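Local coordinates for protein type C neurotoxin (PDB 3PME) that probably attaches the C/D mosaic botulinum neurotoxin to nerve-cell membranes by recognising gangliosides and phospholipid through its receptor-binding domain, at residues 42-47 with 190-195; 74-79 with 136-141; 80-85 with 126-131; 225-230 with 407-412. All blocks are in the same frame, centred on the assembly; numbering follows the deposited sequence.

Contact 1 of 4, residues 42-47 with 190-195; sequences DFKLSS and NQMLWI
Strands 42-45 and 193-195 run antiparallel inside the concanavalin-like beta sandwich of this domain, and their pairing shows how one ladder can serve two unlike faces. Phe43 with Ile195 and Leu45 with Leu193 are the hydrogen-bonded pairs, each closed by two N-H···O=C bonds; the shortest, Leu45 N to Leu193 O, is 2.8 Å with 160° at the hydrogen.

Packing is tight on the face carrying these four side chains. CG of Phe43 sits in the crowded position between its backbone N and carbonyl carbon (chi1 54°), which lays the ring alongside Ile195, so that Ile195 CB stands over one ring face, 4.1 Å from the centroid, while Phe43 CZ meets Ile195 CG2 at 3.7 Å. Leu45 CD1 and Leu193 CD1 touch at 4.0 Å, and Ile90 of strand 87-90 packs on both leucines.

The other face, with Lys44 and Trp194, is more open to solvent on the Lys44 side, though its contacts are as short. The fully extended lysine chain passes over the indole, CG lying 4.0 Å from the centroid of the five-membered ring, and Lys44 CE reaches Met192 SD at 3.5 Å. Beyond the strand, partly exposed Ser46 merely brushes Met192 through its CB. The chemistry thus implies one ladder of two characters: an apolar face of buried side chains, and a second where lysine methylenes pack on a buried indole.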
# COMPACT_ATOMS: atom_id res chain seq x y z
N ASP A 42 -6.73 -7.73 -9.27
CA ASP A 42 -7.38 -6.45 -9.00
C ASP A 42 -8.38 -6.02 -10.07
O ASP A 42 -8.41 -6.57 -11.17
CB ASP A 42 -6.38 -5.32 -8.64
CG ASP A 42 -5.72 -4.68 -9.83
OD1 ASP A 42 -6.23 -4.75 -10.97
OD2 ASP A 42 -4.66 -4.06 -9.61
N PHE A 43 -9.24 -5.08 -9.71
CA PHE A 43 -10.11 -4.43 -10.65
C PHE A 43 -10.37 -3.00 -10.20
O PHE A 43 -10.28 -2.69 -9.00
CB PHE A 43 -11.41 -5.22 -10.92
CG PHE A 43 -12.19 -5.59 -9.68
CD1 PHE A 43 -11.95 -6.79 -9.03
CD2 PHE A 43 -13.18 -4.75 -9.20
CE1 PHE A 43 -12.69 -7.15 -7.90
CE2 PHE A 43 -13.93 -5.10 -8.07
CZ PHE A 43 -13.68 -6.30 -7.43
N LYS A 44 -10.64 -2.13 -11.16
CA LYS A 44 -10.77 -0.71 -10.90
C LYS A 44 -12.19 -0.27 -11.18
O LYS A 44 -12.76 -0.60 -12.23
CB LYS A 44 -9.79 0.05 -11.80
CG LYS A 44 -9.70 1.53 -11.55
CD LYS A 44 -8.73 2.18 -12.55
CE LYS A 44 -8.57 3.67 -12.28
NZ LYS A 44 -7.66 4.30 -13.28
N LEU A 45 -12.77 0.48 -10.25
CA LEU A 45 -14.05 1.11 -10.47
C LEU A 45 -13.81 2.61 -10.59
O LEU A 45 -13.43 3.27 -9.62
CB LEU A 45 -15.01 0.80 -9.32
CG LEU A 45 -15.16 -0.68 -8.99
CD1 LEU A 45 -16.08 -0.88 -7.79
CD2 LEU A 45 -15.68 -1.45 -10.20
N SER A 46 -14.00 3.15 -11.79
CA SER A 46 -13.64 4.55 -12.06
C SER A 46 -14.72 5.33 -12.78
O SER A 46 -14.58 6.53 -13.00
CB SER A 46 -12.32 4.63 -12.84
OG SER A 46 -12.41 3.96 -14.09
N SER A 47 -15.80 4.64 -13.15
CA SER A 47 -16.90 5.28 -13.86
C SER A 47 -18.26 4.73 -13.44
O SER A 47 -18.37 3.58 -13.02
CB SER A 47 -16.73 5.13 -15.37
OG SER A 47 -17.92 5.50 -16.05
N ASN A 190 -11.27 12.07 -11.08
CA ASN A 190 -10.27 11.64 -10.11
C ASN A 190 -10.85 10.76 -9.00
O ASN A 190 -10.14 10.37 -8.07
CB ASN A 190 -9.58 12.86 -9.49
CG ASN A 190 -8.74 13.62 -10.50
OD1 ASN A 190 -8.21 13.04 -11.45
ND2 ASN A 190 -8.60 14.93 -10.28
N GLN A 191 -12.14 10.47 -9.09
CA GLN A 191 -12.77 9.62 -8.10
C GLN A 191 -12.82 8.18 -8.61
O GLN A 191 -13.47 7.87 -9.61
CB GLN A 191 -14.17 10.15 -7.75
CG GLN A 191 -14.10 11.48 -7.00
CD GLN A 191 -15.46 12.05 -6.65
OE1 GLN A 191 -16.40 11.95 -7.43
NE2 GLN A 191 -15.55 12.68 -5.48
N MET A 192 -12.10 7.31 -7.92
CA MET A 192 -11.91 5.94 -8.38
C MET A 192 -11.45 5.09 -7.20
O MET A 192 -11.01 5.62 -6.19
CB MET A 192 -10.86 5.89 -9.50
CG MET A 192 -9.44 6.26 -9.04
SD MET A 192 -8.32 6.63 -10.41
CE MET A 192 -9.04 8.14 -11.03
N LEU A 193 -11.57 3.78 -7.34
CA LEU A 193 -11.04 2.87 -6.33
C LEU A 193 -10.66 1.55 -6.98
O LEU A 193 -11.10 1.24 -8.09
CB LEU A 193 -12.06 2.62 -5.22
CG LEU A 193 -13.34 1.86 -5.58
CD1 LEU A 193 -13.15 0.37 -5.45
CD2 LEU A 193 -14.48 2.31 -4.69
N TRP A 194 -9.85 0.79 -6.26
CA TRP A 194 -9.39 -0.52 -6.70
C TRP A 194 -9.72 -1.51 -5.61
O TRP A 194 -9.64 -1.17 -4.43
CB TRP A 194 -7.87 -0.53 -6.90
CG TRP A 194 -7.32 0.36 -7.96
CD1 TRP A 194 -6.86 -0.03 -9.19
CD2 TRP A 194 -7.11 1.79 -7.89
NE1 TRP A 194 -6.39 1.07 -9.88
CE2 TRP A 194 -6.53 2.19 -9.11
CE3 TRP A 194 -7.34 2.76 -6.91
CZ2 TRP A 194 -6.20 3.52 -9.39
CZ3 TRP A 194 -7.02 4.08 -7.18
CH2 TRP A 194 -6.45 4.45 -8.42
N ILE A 195 -10.07 -2.72 -6.01
CA ILE A 195 -10.25 -3.84 -5.08
C ILE A 195 -9.39 -4.98 -5.59
O ILE A 195 -9.19 -5.13 -6.80
CB ILE A 195 -11.72 -4.26 -5.02
CG1 ILE A 195 -12.53 -3.19 -4.29
CG2 ILE A 195 -11.88 -5.63 -4.32
CD1 ILE A 195 -14.04 -3.37 -4.43

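Contact 2 of 4, residues 74-79 with 136-141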
# COMPACT_ATOMS: atom_id res chain seq x y z
N TRP A 74 -8.80 -6.56 -0.51
CA TRP A 74 -8.04 -5.33 -0.28
C TRP A 74 -8.74 -4.22 -1.04
O TRP A 74 -9.35 -4.46 -2.08
CB TRP A 74 -6.60 -5.45 -0.80
CG TRP A 74 -5.83 -6.57 -0.20
CD1 TRP A 74 -6.08 -7.91 -0.33
CD2 TRP A 74 -4.67 -6.46 0.63
NE1 TRP A 74 -5.15 -8.63 0.36
CE2 TRP A 74 -4.27 -7.76 0.97
CE3 TRP A 74 -3.92 -5.37 1.10
CZ2 TRP A 74 -3.16 -8.01 1.77
CZ3 TRP A 74 -2.81 -5.62 1.90
CH2 TRP A 74 -2.44 -6.93 2.22
N ILE A 75 -8.62 -3.00 -0.55
CA ILE A 75 -9.22 -1.86 -1.22
C ILE A 75 -8.25 -0.66 -1.18
O ILE A 75 -7.43 -0.54 -0.26
CB ILE A 75 -10.60 -1.52 -0.59
CG1 ILE A 75 -11.39 -0.53 -1.46
CG2 ILE A 75 -10.44 -1.05 0.87
CD1 ILE A 75 -12.88 -0.48 -1.11
N LYS A 76 -8.36 0.19 -2.19
CA LYS A 76 -7.51 1.37 -2.35
C LYS A 76 -8.43 2.45 -2.91
O LYS A 76 -8.99 2.28 -4.00
CB LYS A 76 -6.37 1.06 -3.32
CG LYS A 76 -5.50 2.26 -3.66
CD LYS A 76 -4.31 1.79 -4.50
CE LYS A 76 -3.42 2.97 -4.93
NZ LYS A 76 -4.08 3.77 -6.00
N ILE A 77 -8.63 3.53 -2.16
CA ILE A 77 -9.63 4.54 -2.48
C ILE A 77 -8.96 5.89 -2.77
O ILE A 77 -8.23 6.40 -1.94
CB ILE A 77 -10.68 4.67 -1.35
CG1 ILE A 77 -11.27 3.30 -1.01
CG2 ILE A 77 -11.80 5.61 -1.75
CD1 ILE A 77 -11.88 3.23 0.38
N SER A 78 -9.19 6.44 -3.95
CA SER A 78 -8.51 7.67 -4.35
C SER A 78 -8.73 8.82 -3.37
O SER A 78 -9.70 8.84 -2.61
CB SER A 78 -8.93 8.09 -5.76
OG SER A 78 -10.21 8.71 -5.76
N LYS A 79 -7.80 9.76 -3.37
CA LYS A 79 -7.92 10.94 -2.52
C LYS A 79 -9.22 11.70 -2.77
O LYS A 79 -9.91 12.08 -1.82
CB LYS A 79 -6.71 11.86 -2.72
CG LYS A 79 -6.86 13.20 -2.00
CD LYS A 79 -5.60 14.08 -2.15
CE LYS A 79 -5.29 14.38 -3.60
NZ LYS A 79 -4.17 15.36 -3.76
N TYR A 136 -5.01 6.00 5.57
CA TYR A 136 -4.97 5.06 4.46
C TYR A 136 -5.52 5.63 3.15
O TYR A 136 -5.85 4.87 2.25
CB TYR A 136 -5.77 3.79 4.79
CG TYR A 136 -5.39 3.10 6.08
CD1 TYR A 136 -4.46 2.07 6.09
CD2 TYR A 136 -5.99 3.47 7.28
CE1 TYR A 136 -4.12 1.43 7.28
CE2 TYR A 136 -5.67 2.83 8.47
CZ TYR A 136 -4.73 1.82 8.46
OH TYR A 136 -4.42 1.20 9.65
N THR A 137 -5.64 6.95 3.05
CA THR A 137 -6.13 7.53 1.80
C THR A 137 -5.24 7.10 0.63
O THR A 137 -4.03 7.30 0.65
CB THR A 137 -6.18 9.07 1.88
OG1 THR A 137 -7.07 9.47 2.93
CG2 THR A 137 -6.70 9.63 0.56
N ASN A 138 -5.87 6.50 -0.39
CA ASN A 138 -5.21 5.96 -1.58
C ASN A 138 -4.15 4.90 -1.32
O ASN A 138 -3.27 4.68 -2.16
CB ASN A 138 -4.61 7.08 -2.45
CG ASN A 138 -4.34 6.61 -3.87
OD1 ASN A 138 -5.18 5.94 -4.47
ND2 ASN A 138 -3.18 6.99 -4.42
N LYS A 139 -4.23 4.24 -0.17
CA LYS A 139 -3.31 3.16 0.16
C LYS A 139 -4.08 1.86 0.18
O LYS A 139 -5.22 1.82 0.63
CB LYS A 139 -2.66 3.38 1.53
CG LYS A 139 -1.81 4.62 1.60
CD LYS A 139 -1.13 4.76 2.94
CE LYS A 139 -0.35 6.07 2.99
NZ LYS A 139 0.05 6.40 4.39
N TRP A 140 -3.49 0.80 -0.35
CA TRP A 140 -4.12 -0.52 -0.23
C TRP A 140 -4.20 -0.91 1.24
O TRP A 140 -3.19 -0.88 1.94
CB TRP A 140 -3.27 -1.58 -0.91
CG TRP A 140 -3.25 -1.53 -2.41
CD1 TRP A 140 -2.27 -1.01 -3.21
CD2 TRP A 140 -4.24 -2.07 -3.29
NE1 TRP A 140 -2.59 -1.19 -4.54
CE2 TRP A 140 -3.79 -1.85 -4.61
CE3 TRP A 140 -5.46 -2.72 -3.08
CZ2 TRP A 140 -4.54 -2.25 -5.72
CZ3 TRP A 140 -6.18 -3.13 -4.19
CH2 TRP A 140 -5.72 -2.89 -5.49
N PHE A 141 -5.39 -1.29 1.70
CA PHE A 141 -5.50 -1.94 3.01
C PHE A 141 -6.38 -3.18 2.92
O PHE A 141 -7.23 -3.27 2.04
CB PHE A 141 -5.92 -0.98 4.13
CG PHE A 141 -7.26 -0.33 3.94
CD1 PHE A 141 -7.39 0.85 3.22
CD2 PHE A 141 -8.40 -0.84 4.56
CE1 PHE A 141 -8.62 1.48 3.06
CE2 PHE A 141 -9.64 -0.22 4.43
CZ PHE A 141 -9.76 0.94 3.68
O HOH W 1 -7.40 3.48 0.44
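Lys76 is a buried lysine whose side chain makes contact along its whole length. Its CB stands 3.8 Å above the plane of the Trp140 indole, over the centre of the ring system. CG, anti to the backbone N, approaches the Asn138 carbonyl oxygen. CD returns to the indole and lies over the five-membered ring, 3.6 Å from its centroid, with NE1 its nearest atom. CE comes within 3.3 Å of Asn138 O, and a bend at the last torsion (chi4 -73°) swings NZ to Asn138 OD1, a 2.9 Å hydrogen bond that arrives from above the carbonyl plane. NZ also forms a salt bridge with Asp409.

The setting is the interior of a sheet of the lectin-like sandwich, at the start of the pairing of strand 68-77 with 141-148. Ile75 and Phe141 form a hydrogen-bonded antiparallel pair, and Ile75 CG2 presses on the face of the Phe141 ring, 3.5 Å from CZ. One step further the type II turn from Tyr136 to Lys139 lifts its chain off the strand, and a water fills in, accepting from Ile77 N and donating to Tyr136 O and Lys139 O. Asn138 N then makes a weak bond to Ile77 O, while Asn138 O is buried with no partner in the model. Any cation-pi attraction from NZ is weak; gripped by the Asn138 amide oxygen and the Asp409 carboxylate, the ammonium probably keeps its proton.

Contact 3 of 4, residues 80-85 with 126-131; sequences DLTNSH and DYSESL
In Thr82 the first torsion (chi1 -62°) sets OG1 anti to the carbonyl carbon and CG2 anti to the backbone N, so the side chain forks into a polar and an apolar branch. Tyr127 answers from the crowded position between its backbone N and carbonyl carbon (chi1 70°), which sends the ring tip to tip with the threonine. Its OH donates to Thr82 OG1 at 2.8 Å, with OG1 at the ring edge in plane; the same oxygen is also bonded to Ser78 O, at the N-cap of helix 79-82.

The 126-131 loop, which follows strand 120-126 of the lectin-like sandwich, is shaped by two side-chain-to-backbone motifs: an Asx motif, in which Asp126 OD1 takes Glu129 N at 2.9 Å from above the carboxylate plane, and an ST motif, in which Ser128 OG takes Leu131 N at 2.9 Å. Glu129, Ser130 and Leu131 all have positive phi, a left-handed run that curls the chain back toward the helix.

The methyl branch of Thr82 drops into this curl. CG2 lies only 3.5 Å from Ser128 CB, tighter than ordinary van der Waals contact, and 3.7 Å from Leu131 CD2. On the more exposed side the Leu131 and Asn83 side chains cross at about a right angle, Leu131 CD1 meeting Asn83 OD1 at 3.5 Å.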
# COMPACT_ATOMS: atom_id res chain seq x y z
N ASP A 80 -9.57 11.93 -4.04
CA ASP A 80 -10.77 12.71 -4.34
C ASP A 80 -12.05 12.02 -3.90
O ASP A 80 -13.01 12.68 -3.50
CB ASP A 80 -10.84 13.09 -5.82
CG ASP A 80 -9.90 14.24 -6.18
OD1 ASP A 80 -9.00 14.55 -5.39
OD2 ASP A 80 -10.06 14.82 -7.27
N LEU A 81 -12.08 10.69 -3.95
CA LEU A 81 -13.25 9.96 -3.51
C LEU A 81 -13.30 9.96 -1.98
O LEU A 81 -14.36 10.12 -1.38
CB LEU A 81 -13.23 8.53 -4.04
CG LEU A 81 -14.44 7.65 -3.76
CD1 LEU A 81 -15.71 8.42 -4.05
CD2 LEU A 81 -14.35 6.40 -4.61
N THR A 82 -12.13 9.83 -1.36
CA THR A 82 -12.02 9.82 0.10
C THR A 82 -12.45 11.15 0.70
O THR A 82 -13.09 11.19 1.76
CB THR A 82 -10.57 9.51 0.52
OG1 THR A 82 -10.22 8.20 0.06
CG2 THR A 82 -10.42 9.57 2.05
N ASN A 83 -12.10 12.24 0.01
CA ASN A 83 -12.40 13.60 0.46
C ASN A 83 -13.88 13.94 0.40
O ASN A 83 -14.34 14.89 1.05
CB ASN A 83 -11.60 14.59 -0.39
CG ASN A 83 -11.77 16.03 0.06
OD1 ASN A 83 -11.51 16.36 1.22
ND2 ASN A 83 -12.18 16.90 -0.86
N SER A 84 -14.64 13.18 -0.37
CA SER A 84 -16.07 13.43 -0.53
C SER A 84 -16.88 13.13 0.74
O SER A 84 -16.68 12.10 1.38
CB SER A 84 -16.61 12.61 -1.70
OG SER A 84 -17.99 12.83 -1.87
N HIS A 85 -17.80 14.03 1.07
CA HIS A 85 -18.66 13.84 2.23
C HIS A 85 -19.80 12.89 1.91
O HIS A 85 -20.50 12.43 2.82
CB HIS A 85 -19.25 15.19 2.67
CG HIS A 85 -18.25 16.13 3.26
ND1 HIS A 85 -17.51 17.01 2.49
CD2 HIS A 85 -17.87 16.34 4.54
CE1 HIS A 85 -16.72 17.72 3.27
NE2 HIS A 85 -16.91 17.33 4.52
N ASP A 126 -12.99 4.55 9.96
CA ASP A 126 -12.43 5.79 9.42
C ASP A 126 -11.03 5.53 8.88
O ASP A 126 -10.05 5.57 9.63
CB ASP A 126 -12.40 6.84 10.52
CG ASP A 126 -11.86 8.19 10.06
OD1 ASP A 126 -11.41 8.30 8.90
OD2 ASP A 126 -11.89 9.15 10.86
N TYR A 127 -10.92 5.27 7.58
CA TYR A 127 -9.63 4.96 7.01
C TYR A 127 -8.90 6.24 6.63
O TYR A 127 -7.69 6.21 6.46
CB TYR A 127 -9.76 4.01 5.80
CG TYR A 127 -10.39 4.68 4.61
CD1 TYR A 127 -9.62 5.40 3.71
CD2 TYR A 127 -11.76 4.61 4.40
CE1 TYR A 127 -10.20 6.03 2.62
CE2 TYR A 127 -12.35 5.25 3.32
CZ TYR A 127 -11.56 5.96 2.43
OH TYR A 127 -12.15 6.58 1.37
N SER A 128 -9.62 7.36 6.54
CA SER A 128 -9.03 8.62 6.06
C SER A 128 -8.24 9.36 7.12
O SER A 128 -7.15 9.87 6.86
CB SER A 128 -10.13 9.54 5.53
OG SER A 128 -9.59 10.79 5.10
N GLU A 129 -8.79 9.44 8.33
CA GLU A 129 -8.21 10.27 9.38
C GLU A 129 -7.94 11.70 8.89
O GLU A 129 -6.84 12.22 9.06
CB GLU A 129 -6.93 9.64 9.91
CG GLU A 129 -7.13 8.27 10.54
CD GLU A 129 -5.83 7.59 10.90
OE1 GLU A 129 -4.82 8.31 11.12
OE2 GLU A 129 -5.80 6.35 10.95
N SER A 130 -8.95 12.30 8.27
CA SER A 130 -8.85 13.66 7.73
C SER A 130 -7.74 13.80 6.69
O SER A 130 -6.99 14.78 6.69
CB SER A 130 -8.65 14.69 8.85
OG SER A 130 -9.78 14.71 9.71
N LEU A 131 -7.63 12.81 5.81
CA LEU A 131 -6.64 12.80 4.74
C LEU A 131 -5.21 12.89 5.28
O LEU A 131 -4.30 13.35 4.58
CB LEU A 131 -6.89 13.95 3.75
CG LEU A 131 -8.21 13.96 2.99
CD1 LEU A 131 -8.30 15.19 2.08
CD2 LEU A 131 -8.40 12.68 2.18

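Contact 4 of 4, residues 225-230 with 407-412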
# COMPACT_ATOMS: atom_id res chain seq x y z
N ASP A 225 5.66 0.49 -2.80
CA ASP A 225 5.70 1.95 -2.78
C ASP A 225 4.81 2.48 -1.66
O ASP A 225 4.20 1.71 -0.89
CB ASP A 225 5.39 2.58 -4.17
CG ASP A 225 3.93 2.44 -4.60
OD1 ASP A 225 3.05 2.12 -3.77
OD2 ASP A 225 3.65 2.68 -5.79
N TYR A 226 4.73 3.80 -1.55
CA TYR A 226 4.02 4.50 -0.49
C TYR A 226 2.56 4.07 -0.40
O TYR A 226 1.98 4.02 0.69
CB TYR A 226 4.11 6.00 -0.77
CG TYR A 226 3.44 6.90 0.24
CD1 TYR A 226 4.07 7.21 1.44
CD2 TYR A 226 2.20 7.45 -0.02
CE1 TYR A 226 3.46 8.03 2.37
CE2 TYR A 226 1.59 8.29 0.88
CZ TYR A 226 2.22 8.57 2.08
OH TYR A 226 1.60 9.39 3.00
N TRP A 227 1.97 3.75 -1.54
CA TRP A 227 0.54 3.42 -1.62
C TRP A 227 0.28 1.93 -1.40
O TRP A 227 -0.88 1.51 -1.38
CB TRP A 227 0.02 3.77 -3.02
CG TRP A 227 0.47 5.12 -3.47
CD1 TRP A 227 1.40 5.40 -4.45
CD2 TRP A 227 0.04 6.38 -2.95
NE1 TRP A 227 1.56 6.75 -4.56
CE2 TRP A 227 0.74 7.38 -3.66
CE3 TRP A 227 -0.85 6.75 -1.95
CZ2 TRP A 227 0.55 8.74 -3.40
CZ3 TRP A 227 -1.04 8.10 -1.69
CH2 TRP A 227 -0.34 9.08 -2.41
N GLY A 228 1.33 1.14 -1.26
CA GLY A 228 1.18 -0.31 -1.20
C GLY A 228 1.21 -1.06 -2.53
O GLY A 228 0.95 -2.26 -2.58
N ASN A 229 1.52 -0.35 -3.62
CA ASN A 229 1.72 -0.98 -4.92
C ASN A 229 3.11 -1.63 -4.96
O ASN A 229 4.01 -1.21 -4.22
CB ASN A 229 1.71 0.06 -6.05
CG ASN A 229 0.49 0.95 -6.04
OD1 ASN A 229 -0.64 0.49 -5.87
ND2 ASN A 229 0.71 2.25 -6.25
N PRO A 230 3.32 -2.61 -5.85
CA PRO A 230 4.69 -3.11 -6.01
C PRO A 230 5.65 -2.01 -6.45
O PRO A 230 5.32 -1.21 -7.34
CB PRO A 230 4.54 -4.15 -7.13
CG PRO A 230 3.11 -4.64 -6.95
CD PRO A 230 2.35 -3.38 -6.63
N SER A 407 5.29 7.19 -5.56
CA SER A 407 5.06 7.26 -7.00
C SER A 407 3.92 8.25 -7.30
O SER A 407 3.04 8.48 -6.45
CB SER A 407 4.68 5.89 -7.52
OG SER A 407 3.57 5.38 -6.77
N ARG A 408 3.94 8.82 -8.50
CA ARG A 408 2.78 9.57 -8.96
C ARG A 408 1.72 8.56 -9.35
O ARG A 408 1.83 7.86 -10.36
CB ARG A 408 3.17 10.48 -10.13
CG ARG A 408 4.17 11.54 -9.69
CD ARG A 408 4.35 12.61 -10.74
NE ARG A 408 3.20 13.51 -10.80
CZ ARG A 408 3.22 14.78 -10.41
NH1 ARG A 408 4.34 15.31 -9.93
NH2 ARG A 408 2.13 15.51 -10.50
N ASP A 409 0.70 8.46 -8.51
CA ASP A 409 -0.31 7.42 -8.63
C ASP A 409 -1.63 8.09 -9.04
O ASP A 409 -1.93 9.18 -8.57
CB ASP A 409 -0.44 6.71 -7.27
CG ASP A 409 -1.45 5.57 -7.29
OD1 ASP A 409 -1.05 4.39 -7.48
OD2 ASP A 409 -2.63 5.87 -7.12
N PRO A 410 -2.41 7.44 -9.92
CA PRO A 410 -3.64 8.09 -10.41
C PRO A 410 -4.68 8.34 -9.32
O PRO A 410 -5.59 9.16 -9.51
CB PRO A 410 -4.18 7.09 -11.44
CG PRO A 410 -3.55 5.79 -11.10
CD PRO A 410 -2.20 6.12 -10.52
N GLY A 411 -4.53 7.67 -8.18
CA GLY A 411 -5.42 7.87 -7.04
C GLY A 411 -5.06 9.05 -6.14
O GLY A 411 -5.70 9.31 -5.13
N TRP A 412 -4.03 9.79 -6.52
CA TRP A 412 -3.60 10.94 -5.74
C TRP A 412 -3.01 11.97 -6.69
O TRP A 412 -1.86 11.87 -7.14
CB TRP A 412 -2.59 10.53 -4.66
CG TRP A 412 -2.23 11.66 -3.74
CD1 TRP A 412 -1.46 12.76 -4.05
CD2 TRP A 412 -2.59 11.81 -2.35
NE1 TRP A 412 -1.34 13.58 -2.95
CE2 TRP A 412 -2.02 13.02 -1.90
CE3 TRP A 412 -3.35 11.04 -1.46
CZ2 TRP A 412 -2.18 13.47 -0.59
CZ3 TRP A 412 -3.50 11.50 -0.15
CH2 TRP A 412 -2.93 12.70 0.27
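Two loops of the beta-trefoil part, 225-230 and 407-412, lie 177 residues apart in the chain yet close on each other, each built round an Asx turn: Asp225 OD1 accepts from Trp227 N and Asp409 OD2 from Gly411 N.

Hydrogen bonds make the first group. Asp225 is the hub, since OD1 also takes Asn229 N, while OD2 holds Asn229 ND2 on its syn lone pair and Ser407 OG from above the carboxylate plane at 2.9 Å. Four donors grip one carboxylate, which would favour its charged form. Asn229 ND2 spends its other hydrogen on Asp409 OD1 at 3.0 Å, the amide and carboxylate planes being only 15° apart; the amide oxygen is taken by Trp140. Trp227 NE1 donates almost straight (165°) to Ser407 O, which lies in the indole plane.

Ring packing is the second group. Trp227 is clasped between Tyr226 on one face and Asp409 CB on the other, the latter 3.7 Å from the centroid of the five-membered ring. The side chains of Trp227 and Trp412 cross at about a right angle, but their ring planes meet obliquely, at 36°. The far corner of the Trp227 six-membered ring makes the touch: CH2 lies 3.5 Å from Trp412 CG and just as close to Trp412 CB.

In the fold
Contacts 1, 2 and 3 belong to the lectin-like part and contact 4 to the trefoil part, so their meeting describes the joint between the two. Contacts 1 and 2, centres about 10 Å apart, share one sheet: Trp194 N bonds Lys76 O at 2.8 Å. Contact 3, about 10 Å from contact 2 between centres, is nested inside its loop and tied on where Tyr136 N meets Tyr127 O. Contact 4 lies about 9 Å from contact 2 between centres; besides the lysine-aspartate bridge, the seam is sewn by Lys79 N to Gly411 O at 2.8 Å. Contact 1 joins it through Trp194 CZ2, 3.9 Å from Pro410 CG. Contacts 3 and 4 do not touch.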